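Local atomic coordinates of thrombospondin related anonymous protein (Plasmodium falciparum, PDB entry 4F1J), a protein that probably serves in cell adhesion of the malaria parasite during motility and host-cell invasion, here seen as its magnesium-binding von Willebrand factor A domain. Residues 3-8 with 39-44; 9-14 with 114-119; 100-105 with 136-141; 144-149 with 162-167; 149-154 with 179-184. One frame throughout, in Å; residues are numbered along the deposited sequence.

Contact 1 of 5, residues 3-8 with 39-44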
# COMPACT_ATOMS: atom_id res chain seq x y z
N VAL A 3 -12.06 -0.46 10.97
CA VAL A 3 -12.74 0.30 9.91
C VAL A 3 -12.69 -0.38 8.54
O VAL A 3 -13.47 -0.03 7.66
CB VAL A 3 -12.21 1.76 9.73
CG1 VAL A 3 -12.39 2.56 11.02
CG2 VAL A 3 -10.77 1.79 9.21
N CYS A 4 -11.78 -1.32 8.36
CA CYS A 4 -11.74 -2.16 7.18
C CYS A 4 -12.17 -3.56 7.57
O CYS A 4 -11.46 -4.29 8.25
CB CYS A 4 -10.34 -2.15 6.56
SG CYS A 4 -9.92 -0.54 5.95
N ASN A 5 -13.37 -3.94 7.14
CA ASN A 5 -13.97 -5.18 7.54
C ASN A 5 -14.87 -5.70 6.41
O ASN A 5 -16.08 -5.43 6.44
CB ASN A 5 -14.81 -4.93 8.80
CG ASN A 5 -15.60 -6.14 9.22
OD1 ASN A 5 -16.66 -6.02 9.85
ND2 ASN A 5 -15.10 -7.32 8.89
N ASP A 6 -14.27 -6.36 5.42
CA ASP A 6 -14.98 -6.96 4.29
C ASP A 6 -14.09 -8.04 3.64
O ASP A 6 -12.95 -8.25 4.07
CB ASP A 6 -15.36 -5.91 3.24
CG ASP A 6 -16.62 -6.29 2.43
OD1 ASP A 6 -16.97 -7.49 2.36
OD2 ASP A 6 -17.26 -5.36 1.89
N GLU A 7 -14.64 -8.74 2.65
CA GLU A 7 -13.90 -9.73 1.88
C GLU A 7 -13.01 -8.97 0.86
O GLU A 7 -13.46 -8.61 -0.22
CB GLU A 7 -14.83 -10.71 1.14
CG GLU A 7 -14.10 -11.95 0.66
CD GLU A 7 -14.96 -12.98 -0.09
OE1 GLU A 7 -16.20 -12.81 -0.18
OE2 GLU A 7 -14.37 -13.96 -0.61
N VAL A 8 -11.76 -8.75 1.24
CA VAL A 8 -10.82 -7.93 0.46
C VAL A 8 -9.42 -8.56 0.53
O VAL A 8 -8.96 -8.92 1.61
CB VAL A 8 -10.67 -6.49 1.02
CG1 VAL A 8 -9.73 -5.63 0.13
CG2 VAL A 8 -12.04 -5.75 1.17
N GLN A 39 -5.91 -1.29 11.36
CA GLN A 39 -7.19 -0.87 10.84
C GLN A 39 -7.94 -1.99 10.13
O GLN A 39 -9.04 -1.76 9.67
CB GLN A 39 -7.05 0.28 9.84
CG GLN A 39 -6.22 1.49 10.36
CD GLN A 39 -6.66 1.96 11.72
OE1 GLN A 39 -7.84 2.30 11.93
NE2 GLN A 39 -5.73 2.00 12.67
N LEU A 40 -7.32 -3.16 10.00
CA LEU A 40 -7.85 -4.25 9.17
C LEU A 40 -8.34 -5.40 10.02
O LEU A 40 -7.60 -5.88 10.90
CB LEU A 40 -6.76 -4.80 8.26
CG LEU A 40 -5.93 -3.79 7.46
CD1 LEU A 40 -4.83 -4.52 6.70
CD2 LEU A 40 -6.81 -3.00 6.55
N ASN A 41 -9.52 -5.91 9.69
CA ASN A 41 -9.94 -7.19 10.23
C ASN A 41 -9.35 -8.34 9.43
O ASN A 41 -9.99 -8.85 8.49
CB ASN A 41 -11.46 -7.31 10.31
CG ASN A 41 -11.89 -8.62 10.91
OD1 ASN A 41 -11.09 -9.25 11.59
ND2 ASN A 41 -13.11 -9.07 10.59
N LEU A 42 -8.12 -8.71 9.75
CA LEU A 42 -7.48 -9.85 9.10
C LEU A 42 -8.17 -11.12 9.59
O LEU A 42 -8.27 -11.36 10.79
CB LEU A 42 -5.98 -9.91 9.38
CG LEU A 42 -5.17 -8.72 8.83
CD1 LEU A 42 -3.68 -9.00 8.95
CD2 LEU A 42 -5.52 -8.32 7.36
N ASN A 43 -8.65 -11.93 8.65
CA ASN A 43 -9.45 -13.12 8.98
C ASN A 43 -9.69 -13.92 7.73
O ASN A 43 -9.91 -13.35 6.66
CB ASN A 43 -10.83 -12.73 9.56
CG ASN A 43 -11.61 -13.92 10.10
OD1 ASN A 43 -12.30 -14.67 9.35
ND2 ASN A 43 -11.54 -14.11 11.41
N GLU A 44 -9.75 -15.24 7.88
CA GLU A 44 -10.12 -16.09 6.74
C GLU A 44 -11.30 -15.51 5.93
O GLU A 44 -11.26 -15.49 4.70
CB GLU A 44 -10.43 -17.51 7.22
CG GLU A 44 -10.67 -18.49 6.08
CD GLU A 44 -9.41 -18.73 5.27
OE1 GLU A 44 -9.41 -18.40 4.06
OE2 GLU A 44 -8.43 -19.23 5.85
O HOH W 1 -9.99 0.64 12.91
O HOH W 2 -13.16 -15.70 1.94
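Two side-chain amides, of Asn5 and Asn41, lie side by side and point the same way. Asn5 has two conformers, and in the one described the amide planes are about 60° apart, so this arrangement is tentative. Asn41 holds CG anti to its backbone N (chi1 -178°), which sets CG alongside Asn5. A third amide, Gln39, sits at the other end of the contact. Its OE1 lies 4.0 Å from Val3 CG2 and accepts from a water. The same water accepts from Val3 N and so bridges the two segments, while Gln39 NE2 donates to Lys35 O.

Between these ends the backbones meet in a single beta bridge, Cys4 with Leu40. Cys4 N donates to Gln39 O at 3.1 Å, and Asn41 N donates to Cys4 O at 2.9 Å. Asn41 is the centre of an inverse gamma turn. Beside the bridge, Leu40 CD2 packs on Cys4 CB at 3.6 Å.

The bridge joins the loop before strand 8-15 to the loop that leaves helix 22-38. Helix 184-200 closes over it: Met192 touches Cys4, Gln39 and Leu40, and Cys196 forms the disulfide with Cys4. Beyond the turn, Asn41 bonds through its backbone to Ile47 of strand 47-54.

Contact 2 of 5, residues 9-14 with 114-119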
# COMPACT_ATOMS: atom_id res chain seq x y z
N ASP A 9 -8.80 -8.74 -0.64
CA ASP A 9 -7.38 -9.07 -0.73
C ASP A 9 -6.70 -7.71 -0.82
O ASP A 9 -6.96 -6.93 -1.76
CB ASP A 9 -7.06 -9.95 -1.95
CG ASP A 9 -7.67 -11.34 -1.84
OD1 ASP A 9 -7.84 -11.85 -0.70
OD2 ASP A 9 -7.89 -11.96 -2.91
N LEU A 10 -5.88 -7.39 0.18
CA LEU A 10 -5.31 -6.04 0.30
C LEU A 10 -3.80 -6.15 0.13
O LEU A 10 -3.14 -6.86 0.89
CB LEU A 10 -5.68 -5.40 1.65
CG LEU A 10 -5.41 -3.91 1.84
CD1 LEU A 10 -6.21 -3.34 3.02
CD2 LEU A 10 -3.89 -3.66 2.03
N TYR A 11 -3.30 -5.50 -0.91
CA TYR A 11 -1.91 -5.55 -1.30
C TYR A 11 -1.24 -4.25 -0.86
O TYR A 11 -1.34 -3.18 -1.52
CB TYR A 11 -1.73 -5.73 -2.82
CG TYR A 11 -2.46 -6.90 -3.41
CD1 TYR A 11 -3.81 -6.81 -3.74
CD2 TYR A 11 -1.84 -8.10 -3.59
CE1 TYR A 11 -4.50 -7.91 -4.25
CE2 TYR A 11 -2.50 -9.19 -4.11
CZ TYR A 11 -3.83 -9.09 -4.45
OH TYR A 11 -4.49 -10.23 -4.93
N LEU A 12 -0.54 -4.36 0.26
CA LEU A 12 0.23 -3.25 0.82
C LEU A 12 1.61 -3.15 0.12
O LEU A 12 2.42 -4.09 0.20
CB LEU A 12 0.38 -3.43 2.34
CG LEU A 12 1.23 -2.37 3.04
CD1 LEU A 12 0.64 -0.97 2.90
CD2 LEU A 12 1.41 -2.79 4.55
N LEU A 13 1.87 -2.03 -0.56
CA LEU A 13 3.13 -1.82 -1.27
C LEU A 13 3.83 -0.68 -0.57
O LEU A 13 3.38 0.47 -0.63
CB LEU A 13 2.91 -1.47 -2.77
CG LEU A 13 1.89 -2.28 -3.57
CD1 LEU A 13 2.00 -1.99 -5.06
CD2 LEU A 13 1.92 -3.77 -3.32
N MET A 14 4.94 -1.00 0.10
CA MET A 14 5.59 -0.05 1.00
C MET A 14 6.93 0.41 0.42
O MET A 14 7.86 -0.36 0.33
CB MET A 14 5.77 -0.70 2.37
CG MET A 14 6.40 0.19 3.39
SD MET A 14 6.48 -0.67 4.97
CE MET A 14 6.99 0.66 6.08
N ALA A 114 -13.19 -11.93 -3.69
CA ALA A 114 -12.80 -10.78 -2.89
C ALA A 114 -12.58 -9.52 -3.72
O ALA A 114 -12.10 -9.61 -4.86
CB ALA A 114 -11.51 -11.11 -2.12
N ASN A 115 -12.93 -8.37 -3.14
CA ASN A 115 -12.52 -7.08 -3.65
C ASN A 115 -10.98 -7.07 -3.66
O ASN A 115 -10.36 -7.68 -2.79
CB ASN A 115 -13.00 -5.93 -2.77
CG ASN A 115 -14.51 -5.75 -2.78
OD1 ASN A 115 -15.12 -5.74 -3.84
ND2 ASN A 115 -15.11 -5.58 -1.59
N GLN A 116 -10.39 -6.46 -4.68
CA GLN A 116 -8.94 -6.37 -4.79
C GLN A 116 -8.53 -4.92 -4.61
O GLN A 116 -8.99 -4.05 -5.36
CB GLN A 116 -8.47 -6.89 -6.15
CG GLN A 116 -8.93 -8.31 -6.47
CD GLN A 116 -8.27 -9.33 -5.59
OE1 GLN A 116 -7.05 -9.34 -5.49
NE2 GLN A 116 -9.05 -10.21 -4.95
N LEU A 117 -7.70 -4.67 -3.60
CA LEU A 117 -7.30 -3.32 -3.20
C LEU A 117 -5.78 -3.26 -3.05
O LEU A 117 -5.20 -4.05 -2.32
CB LEU A 117 -7.94 -2.92 -1.86
CG LEU A 117 -7.48 -1.63 -1.19
CD1 LEU A 117 -7.76 -0.37 -2.07
CD2 LEU A 117 -8.14 -1.51 0.21
N VAL A 118 -5.17 -2.27 -3.70
CA VAL A 118 -3.76 -1.97 -3.52
C VAL A 118 -3.67 -0.71 -2.67
O VAL A 118 -4.36 0.28 -2.92
CB VAL A 118 -3.05 -1.74 -4.90
CG1 VAL A 118 -1.65 -1.11 -4.72
CG2 VAL A 118 -2.91 -3.01 -5.69
N VAL A 119 -2.83 -0.75 -1.63
CA VAL A 119 -2.55 0.45 -0.85
C VAL A 119 -1.07 0.71 -0.87
O VAL A 119 -0.27 -0.15 -0.44
CB VAL A 119 -3.02 0.33 0.59
CG1 VAL A 119 -2.66 1.60 1.34
CG2 VAL A 119 -4.54 0.11 0.62
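Strands 9-14 and 115-119 run parallel, with 14° between their directions and 4.6 Å between their axes. They are central neighbours in the sheet of the Rossmann-like von Willebrand factor A fold. Asp9 pairs with Gln116, Leu10 with Leu117, Tyr11 with Val118 and Leu12 with Val119. Five backbone hydrogen bonds join the strands. Asp9, Tyr11 and Leu13 each give an N-H across, and Asp9 O and Tyr11 O take one back. The bond from Tyr11 N to Leu117 O is 2.8 Å long and nearly straight at 173°.

On the face of Leu10 and Leu117 the contact is apolar. Leu10 CD1 lies beside Leu117 CD2 at 3.9 Å, and Leu10 CD2 meets Val119 CG2. Leu12 and Met14 lead on to helix 22-38. The face of Tyr11 and Val118 turns to helix 94-106, and Leu13 CD1 packs on Val118 CG1 at 3.8 Å.

This second face also carries a buried polar group. Asp9 OD1 is paired with Arg111, and Asp9 OD2 accepts from Gln116 NE2 at 2.9 Å. Gln116 NE2 also donates to Ala114 O. Gln116 OE1 lies in the plane of the Tyr11 ring, at the edge, and accepts a hydrogen bond from Tyr11 OH at 2.8 Å.

Contact 3 of 5, residues 100-105 with 136-141. With SO4 (sulfate ion), chain F.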
# COMPACT_ATOMS: atom_id res chain seq x y z
N GLN A 100 4.00 -7.18 -9.36
CA GLN A 100 3.87 -8.37 -8.49
C GLN A 100 2.42 -8.62 -8.16
O GLN A 100 1.98 -9.78 -8.09
CB GLN A 100 4.68 -8.22 -7.22
CG GLN A 100 6.19 -8.01 -7.46
CD GLN A 100 6.77 -8.89 -8.55
OE1 GLN A 100 6.69 -10.12 -8.48
NE2 GLN A 100 7.32 -8.27 -9.59
N VAL A 101 1.65 -7.54 -7.96
CA VAL A 101 0.21 -7.68 -7.74
C VAL A 101 -0.46 -8.30 -8.97
O VAL A 101 -1.25 -9.24 -8.85
CB VAL A 101 -0.44 -6.37 -7.39
CG1 VAL A 101 -1.96 -6.53 -7.32
CG2 VAL A 101 0.13 -5.85 -6.05
N ARG A 102 -0.14 -7.78 -10.15
CA ARG A 102 -0.73 -8.31 -11.37
C ARG A 102 -0.35 -9.77 -11.58
O ARG A 102 -1.12 -10.51 -12.15
CB ARG A 102 -0.34 -7.44 -12.57
CG ARG A 102 -1.06 -7.78 -13.89
CD ARG A 102 -0.86 -6.65 -14.91
NE ARG A 102 0.54 -6.49 -15.28
CZ ARG A 102 1.12 -7.05 -16.33
NH1 ARG A 102 0.44 -7.86 -17.12
NH2 ARG A 102 2.40 -6.82 -16.59
N LYS A 103 0.83 -10.20 -11.10
CA LYS A 103 1.23 -11.61 -11.22
C LYS A 103 0.32 -12.49 -10.34
O LYS A 103 -0.05 -13.59 -10.76
CB LYS A 103 2.71 -11.82 -10.89
CG LYS A 103 3.65 -11.37 -11.97
CD LYS A 103 5.09 -11.37 -11.46
N HIS A 104 -0.04 -12.02 -9.15
CA HIS A 104 -1.02 -12.74 -8.33
C HIS A 104 -2.31 -12.95 -9.11
O HIS A 104 -2.90 -14.04 -9.09
CB HIS A 104 -1.35 -12.01 -7.02
CG HIS A 104 -0.26 -12.06 -6.00
ND1 HIS A 104 0.92 -11.37 -6.13
CD2 HIS A 104 -0.17 -12.73 -4.82
CE1 HIS A 104 1.69 -11.60 -5.08
NE2 HIS A 104 1.05 -12.42 -4.26
N LEU A 105 -2.77 -11.90 -9.80
CA LEU A 105 -4.05 -11.96 -10.52
C LEU A 105 -3.90 -12.89 -11.71
O LEU A 105 -4.75 -13.76 -11.93
CB LEU A 105 -4.50 -10.57 -10.96
CG LEU A 105 -4.58 -9.54 -9.82
CD1 LEU A 105 -5.06 -8.16 -10.29
CD2 LEU A 105 -5.45 -10.07 -8.70
N SER A 136 -0.93 0.17 -13.57
CA SER A 136 -2.13 0.52 -12.83
C SER A 136 -3.39 0.32 -13.69
O SER A 136 -4.42 -0.12 -13.19
CB SER A 136 -2.05 1.95 -12.27
OG SER A 136 -2.18 2.96 -13.27
N ARG A 137 -3.29 0.62 -14.99
CA ARG A 137 -4.42 0.39 -15.92
C ARG A 137 -4.77 -1.08 -16.03
O ARG A 137 -5.95 -1.45 -16.05
CB ARG A 137 -4.06 0.89 -17.34
CG ARG A 137 -5.05 0.45 -18.42
N LYS A 138 -3.75 -1.91 -16.14
CA LYS A 138 -3.91 -3.35 -16.27
C LYS A 138 -4.58 -3.90 -15.01
O LYS A 138 -5.44 -4.75 -15.08
CB LYS A 138 -2.59 -4.06 -16.53
CG LYS A 138 -2.02 -3.85 -17.93
CD LYS A 138 -0.71 -4.57 -18.14
CE LYS A 138 -0.04 -4.13 -19.46
NZ LYS A 138 1.14 -4.97 -19.77
N LEU A 139 -4.16 -3.39 -13.86
CA LEU A 139 -4.81 -3.75 -12.60
C LEU A 139 -6.26 -3.27 -12.56
O LEU A 139 -7.15 -4.01 -12.17
CB LEU A 139 -4.02 -3.18 -11.42
CG LEU A 139 -2.62 -3.80 -11.25
CD1 LEU A 139 -1.87 -3.07 -10.14
CD2 LEU A 139 -2.68 -5.29 -10.93
N ASN A 140 -6.51 -2.03 -12.94
CA ASN A 140 -7.88 -1.49 -12.98
C ASN A 140 -8.80 -2.36 -13.87
O ASN A 140 -9.97 -2.62 -13.51
CB ASN A 140 -7.89 -0.04 -13.50
CG ASN A 140 -7.31 0.97 -12.50
OD1 ASN A 140 -7.26 0.75 -11.27
ND2 ASN A 140 -6.85 2.09 -13.04
N ASP A 141 -8.25 -2.83 -14.99
CA ASP A 141 -9.04 -3.65 -15.94
C ASP A 141 -9.45 -5.00 -15.30
O ASP A 141 -10.44 -5.62 -15.67
CB ASP A 141 -8.25 -3.90 -17.22
CG ASP A 141 -8.26 -2.73 -18.17
OD1 ASP A 141 -8.96 -1.71 -17.95
OD2 ASP A 141 -7.51 -2.86 -19.16
S SO4 F . -2.81 -8.69 -17.93
O1 SO4 F . -3.39 -7.68 -17.07
O2 SO4 F . -2.08 -9.68 -17.14
O3 SO4 F . -3.85 -9.37 -18.68
O4 SO4 F . -1.92 -8.04 -18.89
O HOH W 3 0.40 -7.59 -20.19
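Arg102 and Leu139 join helices 94-106 and 129-141, neighbours among the helices that flank the sheet of the von Willebrand factor A fold. The short helical segments cross at 30°, with their axes 10.1 Å apart. Leu139 CD2 is the apolar tip of the contact. It lies 3.6 Å from Arg102 CB, 3.8 Å from Leu105 CD1 and 3.9 Å from Val101 CG1. Both Val101 and Leu105 cross the Leu139 side chain at about a right angle. Val101 and Leu105 also touch Tyr11, so this end reaches down to the sheet.

Farther out, Arg102 and Lys138 cross. Arg102 CD touches Lys138 CB at 3.5 Å. The arginine chain bends at chi3 (63°), which turns NE to its salt bridge with Glu135, while the lysine chain is extended beyond CG. Lys138 CD lies 3.4 Å above one face of the guanidinium, offset toward its rim.

Lys138 NZ comes within 3.9 Å of Arg102 NH2, which puts two like charges close together. A sulfate, probably from the crystallisation liquor, is bound weakly by Arg102 NH1, and Arg142 binds it too. A water links it to Lys138 NZ. The sulfate and Glu135 probably offset part of the repulsion.

Contact 4 of 5, residues 144-149 with 162-167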
# COMPACT_ATOMS: atom_id res chain seq x y z
N VAL A 144 -9.18 -3.99 -9.90
CA VAL A 144 -8.40 -3.57 -8.74
C VAL A 144 -8.56 -2.07 -8.48
O VAL A 144 -8.46 -1.25 -9.40
CB VAL A 144 -6.91 -3.89 -8.94
CG1 VAL A 144 -6.09 -3.34 -7.74
CG2 VAL A 144 -6.68 -5.42 -9.15
N LYS A 145 -8.85 -1.73 -7.22
CA LYS A 145 -8.85 -0.36 -6.78
C LYS A 145 -7.47 -0.06 -6.17
O LYS A 145 -6.87 -0.92 -5.53
CB LYS A 145 -9.96 -0.09 -5.76
CG LYS A 145 -11.32 0.01 -6.43
CD LYS A 145 -12.40 0.57 -5.54
CE LYS A 145 -13.70 0.79 -6.36
NZ LYS A 145 -14.96 0.83 -5.54
N ILE A 146 -7.01 1.17 -6.35
CA ILE A 146 -5.68 1.59 -5.89
C ILE A 146 -5.82 2.81 -5.00
O ILE A 146 -6.50 3.77 -5.37
CB ILE A 146 -4.75 1.91 -7.08
CG1 ILE A 146 -4.63 0.69 -8.04
CG2 ILE A 146 -3.35 2.39 -6.55
CD1 ILE A 146 -3.82 0.96 -9.34
N ALA A 147 -5.20 2.77 -3.82
CA ALA A 147 -5.16 3.89 -2.89
C ALA A 147 -3.71 4.28 -2.65
O ALA A 147 -2.85 3.42 -2.67
CB ALA A 147 -5.86 3.54 -1.57
N VAL A 148 -3.47 5.56 -2.39
CA VAL A 148 -2.12 6.05 -2.13
C VAL A 148 -2.09 6.96 -0.91
O VAL A 148 -2.88 7.91 -0.77
CB VAL A 148 -1.53 6.83 -3.33
CG1 VAL A 148 -0.18 7.44 -2.96
CG2 VAL A 148 -1.38 5.92 -4.58
N PHE A 149 -1.13 6.70 -0.04
CA PHE A 149 -0.85 7.53 1.14
C PHE A 149 0.53 8.13 0.91
O PHE A 149 1.54 7.42 0.98
CB PHE A 149 -0.89 6.67 2.40
CG PHE A 149 -0.76 7.44 3.70
CD1 PHE A 149 0.49 7.71 4.24
CD2 PHE A 149 -1.90 7.84 4.41
CE1 PHE A 149 0.62 8.38 5.45
CE2 PHE A 149 -1.77 8.52 5.62
CZ PHE A 149 -0.52 8.78 6.14
N PHE A 162 -3.99 11.01 -9.99
CA PHE A 162 -4.19 10.37 -11.30
C PHE A 162 -4.15 8.83 -11.12
O PHE A 162 -5.04 8.09 -11.59
CB PHE A 162 -3.09 10.74 -12.33
CG PHE A 162 -3.20 12.10 -13.00
CD1 PHE A 162 -4.36 12.49 -13.67
CD2 PHE A 162 -2.07 12.93 -13.08
CE1 PHE A 162 -4.41 13.72 -14.34
CE2 PHE A 162 -2.11 14.17 -13.74
CZ PHE A 162 -3.28 14.56 -14.38
N LEU A 163 -3.13 8.36 -10.39
CA LEU A 163 -2.94 6.91 -10.14
C LEU A 163 -4.17 6.23 -9.54
O LEU A 163 -4.50 5.11 -9.94
CB LEU A 163 -1.73 6.64 -9.26
CG LEU A 163 -1.28 5.19 -9.22
CD1 LEU A 163 -0.77 4.80 -10.57
CD2 LEU A 163 -0.20 5.02 -8.14
N VAL A 164 -4.84 6.90 -8.60
CA VAL A 164 -5.98 6.32 -7.89
C VAL A 164 -7.31 6.60 -8.58
O VAL A 164 -8.34 6.22 -8.08
CB VAL A 164 -6.01 6.76 -6.40
CG1 VAL A 164 -4.67 6.43 -5.71
CG2 VAL A 164 -6.33 8.22 -6.25
N GLY A 165 -7.26 7.25 -9.75
CA GLY A 165 -8.46 7.47 -10.55
C GLY A 165 -9.18 8.78 -10.31
O GLY A 165 -10.33 8.94 -10.77
N CYS A 166 -8.53 9.72 -9.63
CA CYS A 166 -9.14 11.01 -9.32
C CYS A 166 -8.70 12.07 -10.29
O CYS A 166 -7.66 11.94 -10.95
CB CYS A 166 -8.77 11.44 -7.89
SG CYS A 166 -9.53 10.41 -6.60
N HIS A 167 -9.47 13.16 -10.36
CA HIS A 167 -8.99 14.40 -10.99
C HIS A 167 -7.70 14.81 -10.30
O HIS A 167 -7.62 14.72 -9.08
CB HIS A 167 -10.01 15.51 -10.82
CG HIS A 167 -9.72 16.72 -11.66
ND1 HIS A 167 -8.88 17.72 -11.25
CD2 HIS A 167 -10.16 17.07 -12.89
CE1 HIS A 167 -8.79 18.64 -12.20
NE2 HIS A 167 -9.57 18.27 -13.20
O HOH W 4 -8.45 3.20 -7.91
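Val148 and Val164 hold the tight part of this contact, inside the beta-alpha-beta unit made by strand 145-151, helix 157-163 and strand 176-179. Val148 CG2 meets Val164 CG1 at 3.5 Å and Leu163 CD2 at 3.9 Å. Val164 keeps CG1 anti to its carbonyl carbon (chi1 -55°), which sets this methyl against the strand. Ile146 O presses on Val164 as well, with CB and CG1 each 3.2 Å away. Ile146 packs more loosely through its side chain: its CG2 is 4.3 Å from Val164 CG1 and 4.4 Å from Leu163 CG.

Leu163 also reaches Leu133 and Ser136 of helix 129-141, and Val164 touches Cys173 and Leu175. All five residues that touch here are buried.

The other side opens to solvent. Beyond Val164 the chain turns outward through Gly165 and Cys166 to exposed His167, and Cys166 is tied by a disulfide to Cys173. Gly165 ends the helix in a Schellman motif. Its positive phi (93°) suits glycine, and its N bonds back to Phe162 O. No direct hydrogen bond joins the two segments. Instead, a water at the margin accepts a hydrogen bond from Ile146 N at 2.9 Å and lies 3.0 Å from Val164 O.

Contact 5 of 5, residues 149-154 with 179-184. With SO4 (sulfate ion), chain E.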
# COMPACT_ATOMS: atom_id res chain seq x y z
N PHE A 149 -1.13 6.70 -0.04
CA PHE A 149 -0.85 7.53 1.14
C PHE A 149 0.53 8.13 0.91
O PHE A 149 1.54 7.42 0.98
CB PHE A 149 -0.89 6.67 2.40
CG PHE A 149 -0.76 7.44 3.70
CD1 PHE A 149 0.49 7.71 4.24
CD2 PHE A 149 -1.90 7.84 4.41
CE1 PHE A 149 0.62 8.38 5.45
CE2 PHE A 149 -1.77 8.52 5.62
CZ PHE A 149 -0.52 8.78 6.14
N GLY A 150 0.57 9.43 0.62
CA GLY A 150 1.81 10.13 0.32
C GLY A 150 2.41 10.78 1.54
O GLY A 150 1.69 11.29 2.40
N ILE A 151 3.73 10.78 1.61
CA ILE A 151 4.44 11.24 2.80
C ILE A 151 5.53 12.23 2.44
O ILE A 151 6.38 11.94 1.61
CB ILE A 151 5.11 10.10 3.56
CG1 ILE A 151 4.12 8.96 3.79
CG2 ILE A 151 5.66 10.61 4.89
CD1 ILE A 151 4.74 7.69 4.28
N GLY A 152 5.53 13.37 3.11
CA GLY A 152 6.64 14.30 3.02
C GLY A 152 6.57 15.15 1.78
O GLY A 152 5.55 15.20 1.06
N GLN A 153 7.70 15.81 1.50
CA GLN A 153 7.76 16.82 0.45
C GLN A 153 8.18 16.33 -0.93
O GLN A 153 8.16 17.11 -1.88
CB GLN A 153 8.69 17.95 0.91
CG GLN A 153 8.14 18.76 2.06
CD GLN A 153 6.91 19.57 1.65
N GLY A 154 8.55 15.06 -1.06
CA GLY A 154 9.03 14.52 -2.32
C GLY A 154 7.98 13.92 -3.24
O GLY A 154 8.32 13.51 -4.35
N SER A 179 0.55 13.28 4.20
CA SER A 179 0.95 13.67 5.56
C SER A 179 2.42 14.05 5.62
O SER A 179 3.25 13.50 4.90
CB SER A 179 0.74 12.50 6.52
OG SER A 179 1.06 12.87 7.86
N ALA A 180 2.75 14.97 6.52
CA ALA A 180 4.14 15.21 6.90
C ALA A 180 4.59 14.01 7.70
O ALA A 180 3.74 13.34 8.31
CB ALA A 180 4.27 16.50 7.73
N TRP A 181 5.89 13.75 7.74
CA TRP A 181 6.43 12.59 8.39
C TRP A 181 5.93 12.45 9.84
O TRP A 181 5.49 11.40 10.26
CB TRP A 181 7.96 12.61 8.36
CG TRP A 181 8.51 11.99 7.13
CD1 TRP A 181 9.09 12.61 6.09
CD2 TRP A 181 8.45 10.59 6.79
NE1 TRP A 181 9.45 11.69 5.13
CE2 TRP A 181 9.06 10.44 5.54
CE3 TRP A 181 7.95 9.45 7.44
CZ2 TRP A 181 9.17 9.21 4.90
CZ3 TRP A 181 8.07 8.23 6.82
CH2 TRP A 181 8.69 8.11 5.56
N GLU A 182 6.02 13.55 10.59
CA GLU A 182 5.70 13.53 12.02
C GLU A 182 4.24 13.19 12.31
O GLU A 182 3.94 12.71 13.41
CB GLU A 182 6.05 14.87 12.67
CG GLU A 182 5.42 16.05 12.02
CD GLU A 182 6.30 16.74 10.99
OE1 GLU A 182 7.07 16.06 10.21
OE2 GLU A 182 6.22 17.99 10.97
N ASN A 183 3.36 13.40 11.32
CA ASN A 183 1.92 13.31 11.51
C ASN A 183 1.27 12.03 10.94
O ASN A 183 0.05 11.87 11.05
CB ASN A 183 1.26 14.54 10.85
CG ASN A 183 -0.16 14.75 11.28
OD1 ASN A 183 -1.03 15.06 10.45
ND2 ASN A 183 -0.42 14.64 12.58
N VAL A 184 2.08 11.13 10.38
CA VAL A 184 1.50 9.99 9.63
C VAL A 184 0.52 9.14 10.44
O VAL A 184 -0.49 8.70 9.90
CB VAL A 184 2.57 9.07 9.01
CG1 VAL A 184 3.28 9.84 7.88
CG2 VAL A 184 3.54 8.52 10.02
S SO4 E . 7.68 16.66 6.05
O1 SO4 E . 7.82 17.60 7.17
O2 SO4 E . 8.95 16.62 5.31
O3 SO4 E . 7.42 15.36 6.61
O4 SO4 E . 6.57 17.13 5.20
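Ile151 and Trp181 meet in a CH-pi contact near the metal-ion-dependent adhesion site of this von Willebrand factor A domain. Ile151 CG2 sits over the six-membered ring of the indole, 3.4 Å from its centroid and 14° off the ring normal. The side chains cross at about a right angle. Ile151 holds CG2 anti to its backbone N, which brings that methyl over the ring, and the same methyl touches Val184 CG1 at 3.9 Å.

Beside this pair, the ring of Phe149 packs against Val184. Val184 CG1 lies in the ring plane, 3.9 Å from Phe149 CE1 at the edge. Phe149 CZ is also close to Ser179 CB.

Backbone bonds hold the two segments together behind these side chains. Ile151 and Ser179 form a parallel bridge where the edge strand 176-179 ends. Ser179 N donates to Gly150 O at 2.9 Å, and Gly152 N donates to Ser179 O at 2.9 Å. Gly152 has a positive phi (81°), which favours glycine.

Farther out, Trp181 touches Asn24 and His28 of helix 22-38, and also Asp123, a ligand of the magnesium ion bound by Ser17 and Ser19. The ion itself is about 7 Å from the nearest atom of the Trp181 side chain. The turn into helix 184-200 is braced from within: Ala180 O accepts from Asn183 N at 3.0 Å and from Ser179 OG at 2.8 Å.

Contact 2 is the core of the set: two central parallel strands, with apolar packing on one face and a buried polar group on the other. Contact 3 packs helices on the same sheet through Val101 and Leu105. Contact 4 includes the next strand, 145-151, and bonds from Ala147 and Lys145 to Val118 of contact 2. Contacts 4 and 5 share strand 145-151 and Phe149, but 4 is apolar packing and 5 adds backbone bonds and an aromatic face. Contact 1 is partly buried at the rim, and its Leu40 meets Leu10 of contact 2. Charge gathers at the outer edge of contact 3. Contacts 3 and 5 lie on opposite sides of the chain centre.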